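Local atomic coordinates of siderophore-interacting protein (Aeromonas hydrophila, PDB entry 6K2L), a protein that binds flavin-adenine dinucleotide and, judging by its family, probably reduces the iron of ferric siderophores to release it inside the cell. Residues Ile79-Thr84 with Gly105-Arg110; Leu145-Ala150 with Val246-His251. The protein carries 1 engineered substitution. All coordinates share one frame; numbering follows the deposited sequence.

Interaction 1: Ile79-Thr84 with Gly105-Arg110; sequences IMRTFT and GGPASR. With FAD (flavin-adenine dinucleotide), chain C.
Residues 79-84 of strand 79-89 pass over the start of helix 107-114, with Arg-81 CA 7.1 Å from Ala-108 CA; alternate residues Ile-79, Arg-81 and Phe-83 point toward the helix, and Gly-106 is its N-cap. Ile-79 lays CG2 on Pro-107 CG, the two side chains crossing at about a right angle. The same CG of Pro-107 sits over one face of the Arg-81 guanidinium, offset toward its rim. Arg-81 CG, anti to the carbonyl carbon, lies against Ala-108 CB, and the bend at chi2 (-70°) turns the guanidinium to the pyrophosphate of FAD: NE donates to O1P at 3.0 Å and NH2 to O1A at 2.9 Å. NH1 turns back to Met-80 O and meets Glu-256 in a salt bridge. The strand belongs to the six-stranded antiparallel barrel typical of ferredoxin reductase-like flavoproteins, and the helix start beside it faces the pyrophosphate. Ala-108 N gives O1P a second N-H at 3.0 Å, and the helix end would probably help stabilise the negative charge. Farther along, Ala-108 CB approaches Phe-83 CZ obliquely at 3.7 Å. The flavin, tilted to the Phe-83 ring, has C10 over one face, and CE2 comes 3.2 Å from FAD C2.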
loop_
_atom_site.group_PDB
_atom_site.type_symbol
_atom_site.label_atom_id
_atom_site.label_comp_id
_atom_site.label_asym_id
_atom_site.label_seq_id
_atom_site.Cartn_x
_atom_site.Cartn_y
_atom_site.Cartn_z
ATOM N N ILE A 79 -23.529 -16.813 -3.218
ATOM C CA ILE A 79 -22.358 -17.652 -2.992
ATOM C C ILE A 79 -21.171 -16.745 -2.711
ATOM O O ILE A 79 -21.042 -15.664 -3.302
ATOM C CB ILE A 79 -22.096 -18.561 -4.205
ATOM C CG1 ILE A 79 -23.360 -19.352 -4.546
ATOM C CG2 ILE A 79 -20.942 -19.512 -3.939
ATOM C CD1 ILE A 79 -23.324 -19.901 -5.946
ATOM N N MET A 80 -20.323 -17.143 -1.771
ATOM C CA MET A 80 -19.206 -16.308 -1.362
ATOM C C MET A 80 -17.899 -16.985 -1.731
ATOM O O MET A 80 -17.774 -18.212 -1.626
ATOM C CB MET A 80 -19.258 -16.047 0.129
ATOM C CG MET A 80 -20.661 -15.726 0.574
ATOM S SD MET A 80 -20.847 -13.951 0.684
ATOM C CE MET A 80 -20.077 -13.748 2.293
ATOM N N ARG A 81 -16.945 -16.181 -2.203
ATOM C CA ARG A 81 -15.572 -16.641 -2.356
ATOM C C ARG A 81 -14.650 -15.609 -1.738
ATOM O O ARG A 81 -14.939 -14.415 -1.769
ATOM C CB ARG A 81 -15.180 -16.852 -3.828
ATOM C CG ARG A 81 -15.962 -17.959 -4.543
ATOM C CD ARG A 81 -15.583 -19.300 -4.029
ATOM N NE ARG A 81 -16.162 -20.418 -4.774
ATOM C CZ ARG A 81 -17.282 -21.055 -4.421
ATOM N NH1 ARG A 81 -17.955 -20.647 -3.362
ATOM N NH2 ARG A 81 -17.712 -22.109 -5.106
ATOM N N THR A 82 -13.511 -16.064 -1.219
ATOM C CA THR A 82 -12.509 -15.168 -0.659
ATOM C C THR A 82 -11.475 -14.791 -1.712
ATOM O O THR A 82 -10.968 -15.657 -2.428
ATOM C CB THR A 82 -11.816 -15.808 0.534
ATOM O OG1 THR A 82 -12.812 -16.180 1.486
ATOM C CG2 THR A 82 -10.856 -14.790 1.184
ATOM N N PHE A 83 -11.155 -13.502 -1.800
ATOM C CA PHE A 83 -10.164 -13.026 -2.758
ATOM C C PHE A 83 -9.365 -11.906 -2.121
ATOM O O PHE A 83 -9.697 -11.400 -1.056
ATOM C CB PHE A 83 -10.806 -12.560 -4.084
ATOM C CG PHE A 83 -11.109 -13.702 -5.016
ATOM C CD1 PHE A 83 -12.238 -14.476 -4.823
ATOM C CD2 PHE A 83 -10.246 -14.021 -6.042
ATOM C CE1 PHE A 83 -12.503 -15.520 -5.620
ATOM C CE2 PHE A 83 -10.494 -15.085 -6.835
ATOM C CZ PHE A 83 -11.634 -15.842 -6.629
ATOM N N THR A 84 -8.284 -11.547 -2.779
ATOM C CA THR A 84 -7.351 -10.551 -2.304
ATOM C C THR A 84 -7.598 -9.270 -3.081
ATOM O O THR A 84 -7.786 -9.317 -4.300
ATOM C CB THR A 84 -5.932 -11.052 -2.547
ATOM O OG1 THR A 84 -5.786 -12.315 -1.890
ATOM C CG2 THR A 84 -4.847 -10.029 -2.068
ATOM N N GLY A 105 -14.072 -25.431 -12.912
ATOM C CA GLY A 105 -15.415 -24.930 -12.635
ATOM C C GLY A 105 -15.561 -24.240 -11.287
ATOM O O GLY A 105 -14.623 -24.146 -10.490
ATOM N N GLY A 106 -16.776 -23.743 -11.025
ATOM C CA GLY A 106 -17.056 -22.943 -9.839
ATOM C C GLY A 106 -17.498 -21.543 -10.222
ATOM O O GLY A 106 -17.162 -21.053 -11.308
ATOM N N PRO A 107 -18.272 -20.875 -9.357
ATOM C CA PRO A 107 -18.806 -19.552 -9.738
ATOM C C PRO A 107 -17.744 -18.492 -9.967
ATOM O O PRO A 107 -17.894 -17.687 -10.889
ATOM C CB PRO A 107 -19.715 -19.185 -8.553
ATOM C CG PRO A 107 -19.172 -19.962 -7.398
ATOM C CD PRO A 107 -18.685 -21.261 -7.994
ATOM N N ALA A 108 -16.690 -18.427 -9.148
ATOM C CA ALA A 108 -15.677 -17.391 -9.373
ATOM C C ALA A 108 -14.896 -17.641 -10.659
ATOM O O ALA A 108 -14.580 -16.691 -11.383
ATOM C CB ALA A 108 -14.712 -17.298 -8.184
ATOM N N SER A 109 -14.588 -18.908 -10.957
ATOM C CA SER A 109 -13.956 -19.241 -12.231
ATOM C C SER A 109 -14.819 -18.813 -13.402
ATOM O O SER A 109 -14.295 -18.302 -14.397
ATOM C CB SER A 109 -13.678 -20.743 -12.326
ATOM O OG SER A 109 -12.997 -21.039 -13.537
ATOM N N ARG A 110 -16.142 -19.001 -13.302
ATOM C CA ARG A 110 -17.016 -18.565 -14.378
ATOM C C ARG A 110 -17.019 -17.058 -14.509
ATOM O O ARG A 110 -16.928 -16.526 -15.624
ATOM C CB ARG A 110 -18.441 -19.065 -14.161
ATOM C CG ARG A 110 -19.443 -18.400 -15.108
ATOM C CD ARG A 110 -20.877 -18.619 -14.639
ATOM N NE ARG A 110 -21.345 -19.987 -14.872
ATOM C CZ ARG A 110 -22.546 -20.426 -14.509
ATOM N NH1 ARG A 110 -23.376 -19.591 -13.894
ATOM N NH2 ARG A 110 -22.916 -21.687 -14.764
HETATM P PA FAD C . -14.483 -23.538 -6.567
HETATM O O1A FAD C . -15.932 -23.504 -6.936
HETATM O O2A FAD C . -14.153 -23.175 -5.113
HETATM O O5B FAD C . -13.769 -24.980 -6.769
HETATM C C5B FAD C . -13.941 -25.750 -7.977
HETATM C C4B FAD C . -12.814 -26.742 -8.187
HETATM O O4B FAD C . -11.654 -26.071 -8.729
HETATM C C3B FAD C . -12.311 -27.503 -6.962
HETATM O O3B FAD C . -11.937 -28.829 -7.331
HETATM C C2B FAD C . -11.106 -26.665 -6.512
HETATM O O2B FAD C . -10.095 -27.386 -5.812
HETATM C C1B FAD C . -10.548 -26.185 -7.848
HETATM N N9A FAD C . -9.944 -24.878 -7.772
HETATM C C8A FAD C . -10.411 -23.795 -7.070
HETATM N N7A FAD C . -9.680 -22.713 -7.209
HETATM C C5A FAD C . -8.670 -23.113 -8.073
HETATM C C6A FAD C . -7.569 -22.431 -8.621
HETATM N N6A FAD C . -7.316 -21.141 -8.394
HETATM N N1A FAD C . -6.741 -23.127 -9.442
HETATM C C2A FAD C . -7.007 -24.415 -9.680
HETATM N N3A FAD C . -8.024 -25.159 -9.227
HETATM C C4A FAD C . -8.824 -24.444 -8.430
HETATM N N1 FAD C . -7.807 -17.034 -5.376
HETATM C C2 FAD C . -7.484 -16.224 -6.427
HETATM O O2 FAD C . -7.557 -16.611 -7.595
HETATM N N3 FAD C . -7.046 -14.930 -6.192
HETATM C C4 FAD C . -6.892 -14.337 -4.963
HETATM O O4 FAD C . -6.501 -13.172 -4.882
HETATM C C4X FAD C . -7.252 -15.198 -3.850
HETATM N N5 FAD C . -7.145 -14.707 -2.620
HETATM C C5X FAD C . -7.477 -15.528 -1.571
HETATM C C6 FAD C . -7.348 -15.038 -0.278
HETATM C C7 FAD C . -7.646 -15.834 0.825
HETATM C C7M FAD C . -7.514 -15.251 2.210
HETATM C C8 FAD C . -8.120 -17.145 0.626
HETATM C C8M FAD C . -8.499 -18.025 1.792
HETATM C C9 FAD C . -8.266 -17.631 -0.669
HETATM C C9A FAD C . -7.941 -16.842 -1.764
HETATM N N10 FAD C . -8.041 -17.330 -3.083
HETATM C C10 FAD C . -7.691 -16.535 -4.156
HETATM C "C1'" FAD C . -8.487 -18.713 -3.334
HETATM C "C2'" FAD C . -9.882 -18.826 -3.952
HETATM O "O2'" FAD C . -10.907 -18.498 -3.008
HETATM C "C3'" FAD C . -10.076 -20.262 -4.446
HETATM O "O3'" FAD C . -9.279 -20.446 -5.613
HETATM C "C4'" FAD C . -11.523 -20.638 -4.764
HETATM O "O4'" FAD C . -11.661 -22.056 -4.643
HETATM C "C5'" FAD C . -11.929 -20.157 -6.140
HETATM O "O5'" FAD C . -13.340 -20.381 -6.321
HETATM P P FAD C . -13.913 -20.979 -7.665
HETATM O O1P FAD C . -15.422 -20.705 -7.631
HETATM O O2P FAD C . -13.214 -20.471 -8.844
HETATM O O3P FAD C . -13.662 -22.550 -7.506
#

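Interaction 2: Leu145-Ala150 with Val246-His251. With FAD (flavin-adenine dinucleotide), chain C.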
loop_
_atom_site.group_PDB
_atom_site.type_symbol
_atom_site.label_atom_id
_atom_site.label_comp_id
_atom_site.label_asym_id
_atom_site.label_seq_id
_atom_site.Cartn_x
_atom_site.Cartn_y
_atom_site.Cartn_z
ATOM N N LEU A 145 -0.367 -19.506 -7.515
ATOM C CA LEU A 145 -1.023 -18.385 -8.190
ATOM C C LEU A 145 -2.167 -17.776 -7.377
ATOM O O LEU A 145 -2.464 -16.584 -7.546
ATOM C CB LEU A 145 -1.567 -18.819 -9.551
ATOM C CG LEU A 145 -0.507 -18.821 -10.642
ATOM C CD1 LEU A 145 -1.134 -19.187 -11.964
ATOM C CD2 LEU A 145 0.199 -17.479 -10.700
ATOM N N THR A 146 -2.849 -18.554 -6.525
ATOM C CA THR A 146 -3.905 -17.942 -5.728
ATOM C C THR A 146 -3.355 -17.010 -4.655
ATOM O O THR A 146 -4.079 -16.116 -4.201
ATOM C CB THR A 146 -4.774 -19.004 -5.076
ATOM O OG1 THR A 146 -4.011 -19.707 -4.099
ATOM C CG2 THR A 146 -5.261 -19.976 -6.095
ATOM N N ALA A 147 -2.087 -17.178 -4.278
ATOM C CA ALA A 147 -1.411 -16.361 -3.289
ATOM C C ALA A 147 -0.489 -15.328 -3.924
ATOM O O ALA A 147 0.032 -14.466 -3.222
ATOM C CB ALA A 147 -0.605 -17.252 -2.334
ATOM N N LEU A 148 -0.273 -15.393 -5.231
ATOM C CA LEU A 148 0.601 -14.417 -5.878
ATOM C C LEU A 148 0.066 -12.986 -5.821
ATOM O O LEU A 148 0.883 -12.053 -5.754
ATOM C CB LEU A 148 0.861 -14.851 -7.326
ATOM C CG LEU A 148 1.901 -14.037 -8.083
ATOM C CD1 LEU A 148 3.120 -13.901 -7.194
ATOM C CD2 LEU A 148 2.256 -14.622 -9.462
ATOM N N PRO A 149 -1.235 -12.721 -5.885
ATOM C CA PRO A 149 -1.651 -11.313 -5.755
ATOM C C PRO A 149 -1.349 -10.713 -4.388
ATOM O O PRO A 149 -0.868 -9.571 -4.322
ATOM C CB PRO A 149 -3.146 -11.376 -6.084
ATOM C CG PRO A 149 -3.246 -12.602 -6.991
ATOM C CD PRO A 149 -2.323 -13.576 -6.388
ATOM N N ALA A 150 -1.569 -11.468 -3.308
ATOM C CA ALA A 150 -1.217 -11.039 -1.953
ATOM C C ALA A 150 0.280 -10.829 -1.783
ATOM O O ALA A 150 0.713 -9.808 -1.224
ATOM C CB ALA A 150 -1.676 -12.077 -0.939
ATOM N N VAL A 246 -2.473 -19.901 5.995
ATOM C CA VAL A 246 -3.871 -19.925 5.598
ATOM C C VAL A 246 -3.936 -20.688 4.282
ATOM O O VAL A 246 -3.386 -20.223 3.279
ATOM C CB VAL A 246 -4.445 -18.512 5.420
ATOM C CG1 VAL A 246 -5.833 -18.584 4.879
ATOM C CG2 VAL A 246 -4.410 -17.751 6.712
ATOM N N PRO A 247 -4.573 -21.858 4.224
ATOM C CA PRO A 247 -4.716 -22.540 2.924
ATOM C C PRO A 247 -5.804 -21.853 2.115
ATOM O O PRO A 247 -6.931 -21.681 2.583
ATOM C CB PRO A 247 -5.091 -23.979 3.304
ATOM C CG PRO A 247 -5.031 -24.030 4.851
ATOM C CD PRO A 247 -5.177 -22.627 5.328
ATOM N N TYR A 248 -5.439 -21.395 0.915
ATOM C CA TYR A 248 -6.380 -20.626 0.109
ATOM C C TYR A 248 -7.398 -21.531 -0.571
ATOM O O TYR A 248 -8.522 -21.092 -0.832
ATOM C CB TYR A 248 -5.634 -19.786 -0.926
ATOM C CG TYR A 248 -5.065 -18.478 -0.379
ATOM C CD1 TYR A 248 -4.923 -18.275 0.981
ATOM C CD2 TYR A 248 -4.653 -17.463 -1.230
ATOM C CE1 TYR A 248 -4.415 -17.100 1.469
ATOM C CE2 TYR A 248 -4.149 -16.282 -0.746
ATOM C CZ TYR A 248 -4.031 -16.099 0.599
ATOM O OH TYR A 248 -3.537 -14.912 1.108
ATOM N N TRP A 249 -7.032 -22.780 -0.849
ATOM C CA TRP A 249 -7.918 -23.771 -1.458
ATOM C C TRP A 249 -7.285 -25.150 -1.315
ATOM O O TRP A 249 -6.184 -25.306 -0.774
ATOM C CB TRP A 249 -8.185 -23.476 -2.933
ATOM C CG TRP A 249 -6.962 -23.552 -3.814
ATOM C CD1 TRP A 249 -5.877 -22.717 -3.792
ATOM C CD2 TRP A 249 -6.703 -24.509 -4.856
ATOM N NE1 TRP A 249 -4.966 -23.092 -4.757
ATOM C CE2 TRP A 249 -5.450 -24.183 -5.424
ATOM C CE3 TRP A 249 -7.411 -25.602 -5.370
ATOM C CZ2 TRP A 249 -4.890 -24.917 -6.472
ATOM C CZ3 TRP A 249 -6.850 -26.335 -6.409
ATOM C CH2 TRP A 249 -5.603 -25.987 -6.952
ATOM N N ARG A 250 -7.989 -26.160 -1.811
ATOM C CA ARG A 250 -7.536 -27.541 -1.696
ATOM C C ARG A 250 -7.847 -28.246 -3.004
ATOM O O ARG A 250 -9.005 -28.275 -3.428
ATOM C CB ARG A 250 -8.205 -28.244 -0.524
ATOM C CG ARG A 250 -7.663 -29.635 -0.303
ATOM C CD ARG A 250 -8.023 -30.145 1.073
ATOM N NE ARG A 250 -7.547 -31.507 1.321
ATOM C CZ ARG A 250 -7.874 -32.226 2.397
ATOM N NH1 ARG A 250 -8.684 -31.714 3.323
ATOM N NH2 ARG A 250 -7.398 -33.458 2.548
ATOM N N HIS A 251 -6.802 -28.769 -3.648
ATOM C CA HIS A 251 -6.923 -29.514 -4.895
ATOM C C HIS A 251 -8.057 -30.536 -4.830
ATOM O O HIS A 251 -8.075 -31.404 -3.949
ATOM C CB HIS A 251 -5.592 -30.204 -5.177
ATOM C CG HIS A 251 -5.514 -30.862 -6.519
ATOM N ND1 HIS A 251 -6.287 -30.468 -7.591
ATOM C CD2 HIS A 251 -4.728 -31.869 -6.969
ATOM C CE1 HIS A 251 -5.990 -31.212 -8.640
ATOM N NE2 HIS A 251 -5.043 -32.067 -8.291
HETATM P PA FAD C . -14.483 -23.538 -6.567
HETATM O O1A FAD C . -15.932 -23.504 -6.936
HETATM O O2A FAD C . -14.153 -23.175 -5.113
HETATM O O5B FAD C . -13.769 -24.980 -6.769
HETATM C C5B FAD C . -13.941 -25.750 -7.977
HETATM C C4B FAD C . -12.814 -26.742 -8.187
HETATM O O4B FAD C . -11.654 -26.071 -8.729
HETATM C C3B FAD C . -12.311 -27.503 -6.962
HETATM O O3B FAD C . -11.937 -28.829 -7.331
HETATM C C2B FAD C . -11.106 -26.665 -6.512
HETATM O O2B FAD C . -10.095 -27.386 -5.812
HETATM C C1B FAD C . -10.548 -26.185 -7.848
HETATM N N9A FAD C . -9.944 -24.878 -7.772
HETATM C C8A FAD C . -10.411 -23.795 -7.070
HETATM N N7A FAD C . -9.680 -22.713 -7.209
HETATM C C5A FAD C . -8.670 -23.113 -8.073
HETATM C C6A FAD C . -7.569 -22.431 -8.621
HETATM N N6A FAD C . -7.316 -21.141 -8.394
HETATM N N1A FAD C . -6.741 -23.127 -9.442
HETATM C C2A FAD C . -7.007 -24.415 -9.680
HETATM N N3A FAD C . -8.024 -25.159 -9.227
HETATM C C4A FAD C . -8.824 -24.444 -8.430
HETATM N N1 FAD C . -7.807 -17.034 -5.376
HETATM C C2 FAD C . -7.484 -16.224 -6.427
HETATM O O2 FAD C . -7.557 -16.611 -7.595
HETATM N N3 FAD C . -7.046 -14.930 -6.192
HETATM C C4 FAD C . -6.892 -14.337 -4.963
HETATM O O4 FAD C . -6.501 -13.172 -4.882
HETATM C C4X FAD C . -7.252 -15.198 -3.850
HETATM N N5 FAD C . -7.145 -14.707 -2.620
HETATM C C5X FAD C . -7.477 -15.528 -1.571
HETATM C C6 FAD C . -7.348 -15.038 -0.278
HETATM C C7 FAD C . -7.646 -15.834 0.825
HETATM C C7M FAD C . -7.514 -15.251 2.210
HETATM C C8 FAD C . -8.120 -17.145 0.626
HETATM C C8M FAD C . -8.499 -18.025 1.792
HETATM C C9 FAD C . -8.266 -17.631 -0.669
HETATM C C9A FAD C . -7.941 -16.842 -1.764
HETATM N N10 FAD C . -8.041 -17.330 -3.083
HETATM C C10 FAD C . -7.691 -16.535 -4.156
HETATM C "C1'" FAD C . -8.487 -18.713 -3.334
HETATM C "C2'" FAD C . -9.882 -18.826 -3.952
HETATM O "O2'" FAD C . -10.907 -18.498 -3.008
HETATM C "C3'" FAD C . -10.076 -20.262 -4.446
HETATM O "O3'" FAD C . -9.279 -20.446 -5.613
HETATM C "C4'" FAD C . -11.523 -20.638 -4.764
HETATM O "O4'" FAD C . -11.661 -22.056 -4.643
HETATM C "C5'" FAD C . -11.929 -20.157 -6.140
HETATM O "O5'" FAD C . -13.340 -20.381 -6.321
HETATM P P FAD C . -13.913 -20.979 -7.665
HETATM O O1P FAD C . -15.422 -20.705 -7.631
HETATM O O2P FAD C . -13.214 -20.471 -8.844
HETATM O O3P FAD C . -13.662 -22.550 -7.506
#
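Thr-146 and Tyr-248 run their side chains antiparallel alongside one another where the turn leading into helix 148-155 meets the loop after strand 243-245. Packing is close here: Thr-146 O lies in the plane of the Tyr-248 ring, at its edge, 3.3 Å from CD2, and Thr-146 OG1 is 3.6 Å from Tyr-248 CB. Ala-147 continues the contact along the same ring, its CB 4.0 Å from Tyr-248 CE2. Trp-249 comes in from the other end of the threonine, crossing it at about a right angle, with NE1 3.4 Å from Thr-146 CG2. For Thr-146, chi1 of 67° sets OG1 between the backbone N and the carbonyl carbon and swings CG2 to the indole and to the adenine amino group. Asp-144 satisfies both polar ends, accepting from Trp-249 NE1 through one carboxylate oxygen and hydrogen-bonded to Thr-146 OG1 through the other.

Both aromatic rings offer a face to FAD. The dimethylbenzene end of the isoalloxazine lies over the centre of the Tyr-248 ring, with C9 3.3 Å from CG, and the adenine lies over the indole, Trp-249 CZ3 being 3.3 Å from N3A. Packing is looser toward the helix, where Ala-150 CB stays 4.0 Å from Tyr-248 OH, a hydroxyl hydrogen-bonded to that of Tyr-244. At the other end the loop runs out toward solvent: Arg-250 is partly exposed, although its O accepts a 2.8 Å hydrogen bond from ribose O2B, and His-251 is exposed. Two consecutive aromatics stacked on the flavin and adenine of a folded-back FAD form the nucleotide-binding-domain side of this siderophore-interacting protein's cofactor pocket.

Interaction 1 belongs to the FAD-binding barrel part of the chain and interaction 2 to the parallel-sheet part, and FAD runs between them, their centres about 12 Å apart. Residues 79-84 with 105-110 hold the pyrophosphate and one side of the flavin; residues 145-150 with 246-251 supply aromatic surfaces for flavin and adenine. The two also touch directly where Thr-84 CG2 packs 3.8 Å from Ala-150 CA, next to the flavin O4 that Thr-84 N reaches and Pro-149 approaches. Ala-100 N, Asp-98 O and Glu-255 N are among the further hydrogen-bond partners of FAD, whose pocket draws on both parts of the chain.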